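Local structure of probable leucine/isoleucine/valine-binding protein (Rhodopirellula baltica, 4KV7) at residues A[154-168]-A[215-229]. The protein probably binds leucine, isoleucine, valine or a related small ligand as a periplasmic binding protein, although its function has not been established. The protein carries 1 engineered substitution. Numbering follows the deposited sequence.
Sequences IKPEEIGFFTQNDSY and PLPKAVIMVGTYEPC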
loop_
_atom_site.group_PDB
_atom_site.type_symbol
_atom_site.label_atom_id
_atom_site.label_comp_id
_atom_site.label_asym_id
_atom_site.label_seq_id
_atom_site.Cartn_x
_atom_site.Cartn_y
_atom_site.Cartn_z
ATOM N N ILE A 154 25.839 5.664 -7.154
ATOM C CA ILE A 154 24.975 6.620 -7.828
ATOM C C ILE A 154 25.056 7.927 -7.048
ATOM O O ILE A 154 24.924 7.938 -5.822
ATOM C CB ILE A 154 23.532 6.123 -7.892
ATOM C CG1 ILE A 154 23.470 4.777 -8.617
ATOM C CG2 ILE A 154 22.627 7.155 -8.569
ATOM C CD1 ILE A 154 23.914 4.833 -10.061
ATOM N N LYS A 155 25.328 9.021 -7.746
ATOM C CA LYS A 155 25.434 10.313 -7.082
ATOM C C LYS A 155 24.055 10.834 -6.729
ATOM O O LYS A 155 23.101 10.583 -7.460
ATOM C CB LYS A 155 26.150 11.313 -7.979
ATOM C CG LYS A 155 27.576 10.918 -8.286
ATOM C CD LYS A 155 28.295 11.981 -9.095
ATOM C CE LYS A 155 29.805 11.784 -9.042
ATOM N NZ LYS A 155 30.199 10.401 -9.434
ATOM N N PRO A 156 23.940 11.559 -5.600
ATOM C CA PRO A 156 22.642 12.136 -5.240
ATOM C C PRO A 156 21.986 12.902 -6.394
ATOM O O PRO A 156 20.776 12.776 -6.587
ATOM C CB PRO A 156 22.998 13.074 -4.087
ATOM C CG PRO A 156 24.157 12.405 -3.420
ATOM C CD PRO A 156 24.949 11.769 -4.541
ATOM N N GLU A 157 22.778 13.646 -7.161
ATOM C CA GLU A 157 22.264 14.438 -8.273
ATOM C C GLU A 157 21.791 13.601 -9.461
ATOM O O GLU A 157 21.166 14.131 -10.383
ATOM C CB GLU A 157 23.332 15.420 -8.771
ATOM C CG GLU A 157 24.468 14.761 -9.564
ATOM C CD GLU A 157 25.482 15.759 -10.108
ATOM O OE1 GLU A 157 25.470 16.924 -9.655
ATOM O OE2 GLU A 157 26.290 15.378 -10.986
ATOM N N GLU A 158 22.111 12.308 -9.451
ATOM C CA GLU A 158 21.755 11.392 -10.535
ATOM C C GLU A 158 20.483 10.599 -10.240
ATOM O O GLU A 158 20.106 9.707 -11.011
ATOM C CB GLU A 158 22.904 10.423 -10.812
ATOM C CG GLU A 158 24.134 11.090 -11.404
ATOM C CD GLU A 158 25.365 10.203 -11.414
ATOM O OE1 GLU A 158 25.424 9.225 -10.643
ATOM O OE2 GLU A 158 26.287 10.500 -12.194
ATOM N N ILE A 159 19.814 10.925 -9.137
ATOM C CA ILE A 159 18.576 10.257 -8.761
ATOM C C ILE A 159 17.394 11.140 -9.134
ATOM O O ILE A 159 17.236 12.245 -8.605
ATOM C CB ILE A 159 18.531 9.947 -7.252
ATOM C CG1 ILE A 159 19.702 9.046 -6.856
ATOM C CG2 ILE A 159 17.204 9.286 -6.881
ATOM C CD1 ILE A 159 19.868 8.900 -5.357
ATOM N N GLY A 160 16.564 10.643 -10.048
ATOM C CA GLY A 160 15.396 11.372 -10.512
ATOM C C GLY A 160 14.096 10.751 -10.046
ATOM O O GLY A 160 14.073 9.641 -9.503
ATOM N N PHE A 161 13.002 11.471 -10.272
ATOM C CA PHE A 161 11.689 11.055 -9.789
ATOM C C PHE A 161 10.654 11.192 -10.889
ATOM O O PHE A 161 10.660 12.168 -11.637
ATOM C CB PHE A 161 11.283 11.901 -8.587
ATOM C CG PHE A 161 12.187 11.705 -7.416
ATOM C CD1 PHE A 161 13.397 12.381 -7.317
ATOM C CD2 PHE A 161 11.853 10.793 -6.436
ATOM C CE1 PHE A 161 14.251 12.155 -6.250
ATOM C CE2 PHE A 161 12.707 10.560 -5.370
ATOM C CZ PHE A 161 13.904 11.243 -5.281
ATOM N N PHE A 162 9.763 10.205 -10.965
ATOM C CA PHE A 162 8.607 10.236 -11.860
ATOM C C PHE A 162 7.403 10.022 -10.972
ATOM O O PHE A 162 7.254 8.943 -10.391
ATOM C CB PHE A 162 8.692 9.124 -12.897
ATOM C CG PHE A 162 7.488 9.052 -13.788
ATOM C CD1 PHE A 162 7.276 10.002 -14.776
ATOM C CD2 PHE A 162 6.548 8.038 -13.625
ATOM C CE1 PHE A 162 6.147 9.935 -15.587
ATOM C CE2 PHE A 162 5.428 7.968 -14.426
ATOM C CZ PHE A 162 5.230 8.919 -15.409
ATOM N N THR A 163 6.580 11.055 -10.804
ATOM C CA THR A 163 5.545 10.980 -9.776
ATOM C C THR A 163 4.194 11.496 -10.231
ATOM O O THR A 163 4.089 12.356 -11.101
ATOM C CB THR A 163 5.926 11.737 -8.467
ATOM O OG1 THR A 163 5.682 13.136 -8.610
ATOM C CG2 THR A 163 7.378 11.497 -8.068
ATOM N N GLN A 164 3.159 10.994 -9.580
ATOM C CA GLN A 164 1.801 11.435 -9.832
ATOM C C GLN A 164 1.652 12.870 -9.345
ATOM O O GLN A 164 2.166 13.226 -8.276
ATOM C CB GLN A 164 0.853 10.512 -9.084
ATOM C CG GLN A 164 -0.593 10.595 -9.499
ATOM C CD GLN A 164 -1.328 9.400 -8.972
ATOM O OE1 GLN A 164 -1.160 8.295 -9.491
ATOM N NE2 GLN A 164 -2.093 9.584 -7.897
ATOM N N ASN A 165 0.980 13.705 -10.123
ATOM C CA ASN A 165 0.939 15.134 -9.849
ATOM C C ASN A 165 -0.168 15.490 -8.865
ATOM O O ASN A 165 -1.138 16.161 -9.213
ATOM C CB ASN A 165 0.790 15.910 -11.156
ATOM C CG ASN A 165 1.387 17.291 -11.079
ATOM O OD1 ASN A 165 2.002 17.663 -10.081
ATOM N ND2 ASN A 165 1.221 18.062 -12.147
ATOM N N ASP A 166 -0.007 15.015 -7.634
ATOM C CA ASP A 166 -0.989 15.202 -6.572
ATOM C C ASP A 166 -0.323 14.898 -5.242
ATOM O O ASP A 166 0.910 14.783 -5.168
ATOM C CB ASP A 166 -2.255 14.341 -6.788
ATOM C CG ASP A 166 -1.986 12.845 -6.753
ATOM O OD1 ASP A 166 -0.880 12.424 -6.354
ATOM O OD2 ASP A 166 -2.917 12.076 -7.102
ATOM N N SER A 167 -1.129 14.755 -4.195
ATOM C CA SER A 167 -0.577 14.542 -2.861
ATOM C C SER A 167 0.188 13.225 -2.706
ATOM O O SER A 167 1.063 13.116 -1.837
ATOM C CB SER A 167 -1.676 14.626 -1.814
ATOM O OG SER A 167 -2.733 13.731 -2.119
ATOM N N TYR A 168 -0.117 12.215 -3.517
ATOM C CA TYR A 168 0.637 10.964 -3.495
ATOM C C TYR A 168 2.048 11.198 -4.012
ATOM O O TYR A 168 3.044 10.903 -3.331
ATOM C CB TYR A 168 -0.085 9.900 -4.334
ATOM C CG TYR A 168 0.721 8.684 -4.714
ATOM C CD1 TYR A 168 1.625 8.092 -3.828
ATOM C CD2 TYR A 168 0.541 8.088 -5.959
ATOM C CE1 TYR A 168 2.310 6.960 -4.175
ATOM C CE2 TYR A 168 1.235 6.957 -6.326
ATOM C CZ TYR A 168 2.139 6.404 -5.435
ATOM O OH TYR A 168 2.849 5.274 -5.783
ATOM N N PRO A 215 22.642 16.387 -14.571
ATOM C CA PRO A 215 22.956 15.294 -15.494
ATOM C C PRO A 215 21.742 14.407 -15.741
ATOM O O PRO A 215 20.750 14.497 -15.018
ATOM C CB PRO A 215 24.010 14.498 -14.725
ATOM C CG PRO A 215 23.589 14.644 -13.306
ATOM C CD PRO A 215 23.039 16.055 -13.186
ATOM N N LEU A 216 21.821 13.557 -16.757
ATOM C CA LEU A 216 20.766 12.586 -17.026
ATOM C C LEU A 216 20.640 11.628 -15.841
ATOM O O LEU A 216 21.649 11.141 -15.338
ATOM C CB LEU A 216 21.107 11.808 -18.293
ATOM C CG LEU A 216 20.103 10.777 -18.800
ATOM C CD1 LEU A 216 18.868 11.458 -19.395
ATOM C CD2 LEU A 216 20.752 9.842 -19.808
ATOM N N PRO A 217 19.413 11.372 -15.372
ATOM C CA PRO A 217 19.292 10.475 -14.218
ATOM C C PRO A 217 19.777 9.060 -14.517
ATOM O O PRO A 217 19.539 8.533 -15.611
ATOM C CB PRO A 217 17.787 10.462 -13.940
ATOM C CG PRO A 217 17.274 11.719 -14.537
ATOM C CD PRO A 217 18.114 11.944 -15.764
ATOM N N LYS A 218 20.473 8.464 -13.549
ATOM C CA LYS A 218 20.865 7.062 -13.641
ATOM C C LYS A 218 19.872 6.160 -12.931
ATOM O O LYS A 218 19.863 4.948 -13.153
ATOM C CB LYS A 218 22.265 6.840 -13.077
ATOM C CG LYS A 218 23.349 7.437 -13.944
ATOM C CD LYS A 218 24.745 7.151 -13.397
ATOM C CE LYS A 218 25.818 7.497 -14.423
ATOM N NZ LYS A 218 25.710 8.892 -14.922
ATOM N N ALA A 219 19.034 6.758 -12.095
ATOM C CA ALA A 219 18.006 6.026 -11.385
ATOM C C ALA A 219 16.760 6.879 -11.404
ATOM O O ALA A 219 16.845 8.104 -11.247
ATOM C CB ALA A 219 18.434 5.762 -9.940
ATOM N N VAL A 220 15.611 6.244 -11.595
ATOM C CA VAL A 220 14.333 6.939 -11.555
ATOM C C VAL A 220 13.422 6.230 -10.566
ATOM O O VAL A 220 13.065 5.061 -10.747
ATOM C CB VAL A 220 13.658 6.999 -12.940
ATOM C CG1 VAL A 220 12.283 7.629 -12.840
ATOM C CG2 VAL A 220 14.523 7.782 -13.917
ATOM N N ILE A 221 13.064 6.949 -9.507
ATOM C CA ILE A 221 12.136 6.481 -8.492
ATOM C C ILE A 221 10.726 6.843 -8.933
ATOM O O ILE A 221 10.401 8.015 -9.162
ATOM C CB ILE A 221 12.495 7.073 -7.104
ATOM C CG1 ILE A 221 13.824 6.477 -6.628
ATOM C CG2 ILE A 221 11.395 6.788 -6.089
ATOM C CD1 ILE A 221 14.442 7.158 -5.397
HETATM N N MSE A 222 9.894 5.816 -9.062
HETATM C CA MSE A 222 8.536 5.964 -9.578
HETATM C C MSE A 222 7.519 5.952 -8.450
HETATM O O MSE A 222 7.359 4.947 -7.738
HETATM C CB MSE A 222 8.223 4.854 -10.578
HETATM C CG MSE A 222 9.208 4.803 -11.730
HETATM SE SE MSE A 222 8.770 3.543 -13.143
HETATM C CE MSE A 222 8.621 1.946 -12.051
ATOM N N VAL A 223 6.850 7.084 -8.287
ATOM C CA VAL A 223 5.816 7.246 -7.277
ATOM C C VAL A 223 4.507 7.421 -8.045
ATOM O O VAL A 223 4.002 8.530 -8.226
ATOM C CB VAL A 223 6.113 8.453 -6.345
ATOM C CG1 VAL A 223 5.123 8.482 -5.206
ATOM C CG2 VAL A 223 7.550 8.406 -5.811
ATOM N N GLY A 224 3.992 6.302 -8.540
ATOM C CA GLY A 224 2.856 6.321 -9.430
ATOM C C GLY A 224 2.061 5.046 -9.327
ATOM O O GLY A 224 2.162 4.337 -8.331
ATOM N N THR A 225 1.241 4.767 -10.337
ATOM C CA THR A 225 0.508 3.509 -10.413
ATOM C C THR A 225 0.957 2.724 -11.641
ATOM O O THR A 225 1.615 3.266 -12.539
ATOM C CB THR A 225 -1.001 3.738 -10.477
ATOM O OG1 THR A 225 -1.292 4.595 -11.585
ATOM C CG2 THR A 225 -1.496 4.376 -9.167
ATOM N N TYR A 226 0.574 1.453 -11.697
ATOM C CA TYR A 226 1.093 0.542 -12.704
ATOM C C TYR A 226 0.867 0.985 -14.140
ATOM O O TYR A 226 1.760 0.820 -14.970
ATOM C CB TYR A 226 0.606 -0.895 -12.486
ATOM C CG TYR A 226 -0.894 -1.052 -12.406
ATOM C CD1 TYR A 226 -1.553 -0.959 -11.179
ATOM C CD2 TYR A 226 -1.650 -1.328 -13.539
ATOM C CE1 TYR A 226 -2.928 -1.113 -11.090
ATOM C CE2 TYR A 226 -3.024 -1.485 -13.454
ATOM C CZ TYR A 226 -3.656 -1.381 -12.226
ATOM O OH TYR A 226 -5.009 -1.520 -12.094
ATOM N N GLU A 227 -0.303 1.528 -14.473
ATOM C CA GLU A 227 -0.560 1.903 -15.865
ATOM C C GLU A 227 0.388 3.006 -16.379
ATOM O O GLU A 227 1.086 2.798 -17.379
ATOM C CB GLU A 227 -2.028 2.269 -16.133
ATOM C CG GLU A 227 -2.256 2.509 -17.622
ATOM C CD GLU A 227 -3.501 3.323 -17.976
ATOM O OE1 GLU A 227 -3.989 4.108 -17.127
ATOM O OE2 GLU A 227 -3.942 3.211 -19.137
ATOM N N PRO A 228 0.415 4.175 -15.718
ATOM C CA PRO A 228 1.318 5.211 -16.217
ATOM C C PRO A 228 2.782 4.826 -16.056
ATOM O O PRO A 228 3.586 5.208 -16.908
ATOM C CB PRO A 228 0.954 6.442 -15.373
ATOM C CG PRO A 228 0.319 5.895 -14.152
ATOM C CD PRO A 228 -0.407 4.672 -14.599
ATOM N N CYS A 229 3.138 4.083 -15.012
ATOM C CA CYS A 229 4.528 3.666 -14.863
ATOM C C CYS A 229 4.954 2.715 -15.973
ATOM O O CYS A 229 6.075 2.815 -16.492
ATOM C CB CYS A 229 4.768 3.063 -13.483
ATOM S SG CYS A 229 4.732 4.308 -12.168
HETATM O O HOH W 1 19.839 13.163 -12.691
HETATM O O HOH W 2 26.249 11.590 -14.608
#
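Ile154 opens the contact by laying CD1 against CB and CD of Lys218. In the 3-10 turn that follows, Glu157 O is bridged to Pro215 O by water 1, while the extended Glu157 side chain lies at about a right angle to Pro215, its OE2 and CG against ring atom CG. The side chains of Glu158 and Lys218 run alongside each other in the same direction. The lysine bends at its end (chi4 54°), which brings NZ above the carboxylate plane for a salt bridge of 3.2 Å to Glu158 OE2; water 2 also links these two atoms. Glu158 OE1 accepts from Lys155 N, tying the carboxylate to its own turn. A leucine in place of Glu158 would probably leave the Lys218 ammonium without its charged mate and Lys155 N without this acceptor.

Glu158 O takes Lys218 N at 2.8 Å, and from there strands 159-164 and 219-223 run parallel, exchanging backbone bonds from Gly160 N to Ala219 O (2.8 Å) through Gln164 N to Val223 O (2.9 Å). On one face Ile221 CD1 touches both Ile159 CG2 and Phe161 CE2, each at 3.8 Å, and Thr163 CG2 packs on Val223 CB, while OG1 is hydrogen-bonded to His193. On the other face Phe162 CB meets Val220 CG1, and the ring edge is directed at Cys229 SG. Tyr168 reaches back over the C-terminal strand ends, its CG being anti to the backbone N (chi1 164°): Val223 CG1 lies over one ring face, 3.4 Å from CE1, and OH donates to Gly224 O at 2.8 Å.

This pairing joins two neighbouring parallel strands within one lobe of the periplasmic binding protein fold, each leading into a helix, 167-183 or 226-238. Helix 138-151 covers the Ala219 and Ile221 side, while strand 193-196 lies beside 159-164, and strand 244-247 beside 219-223.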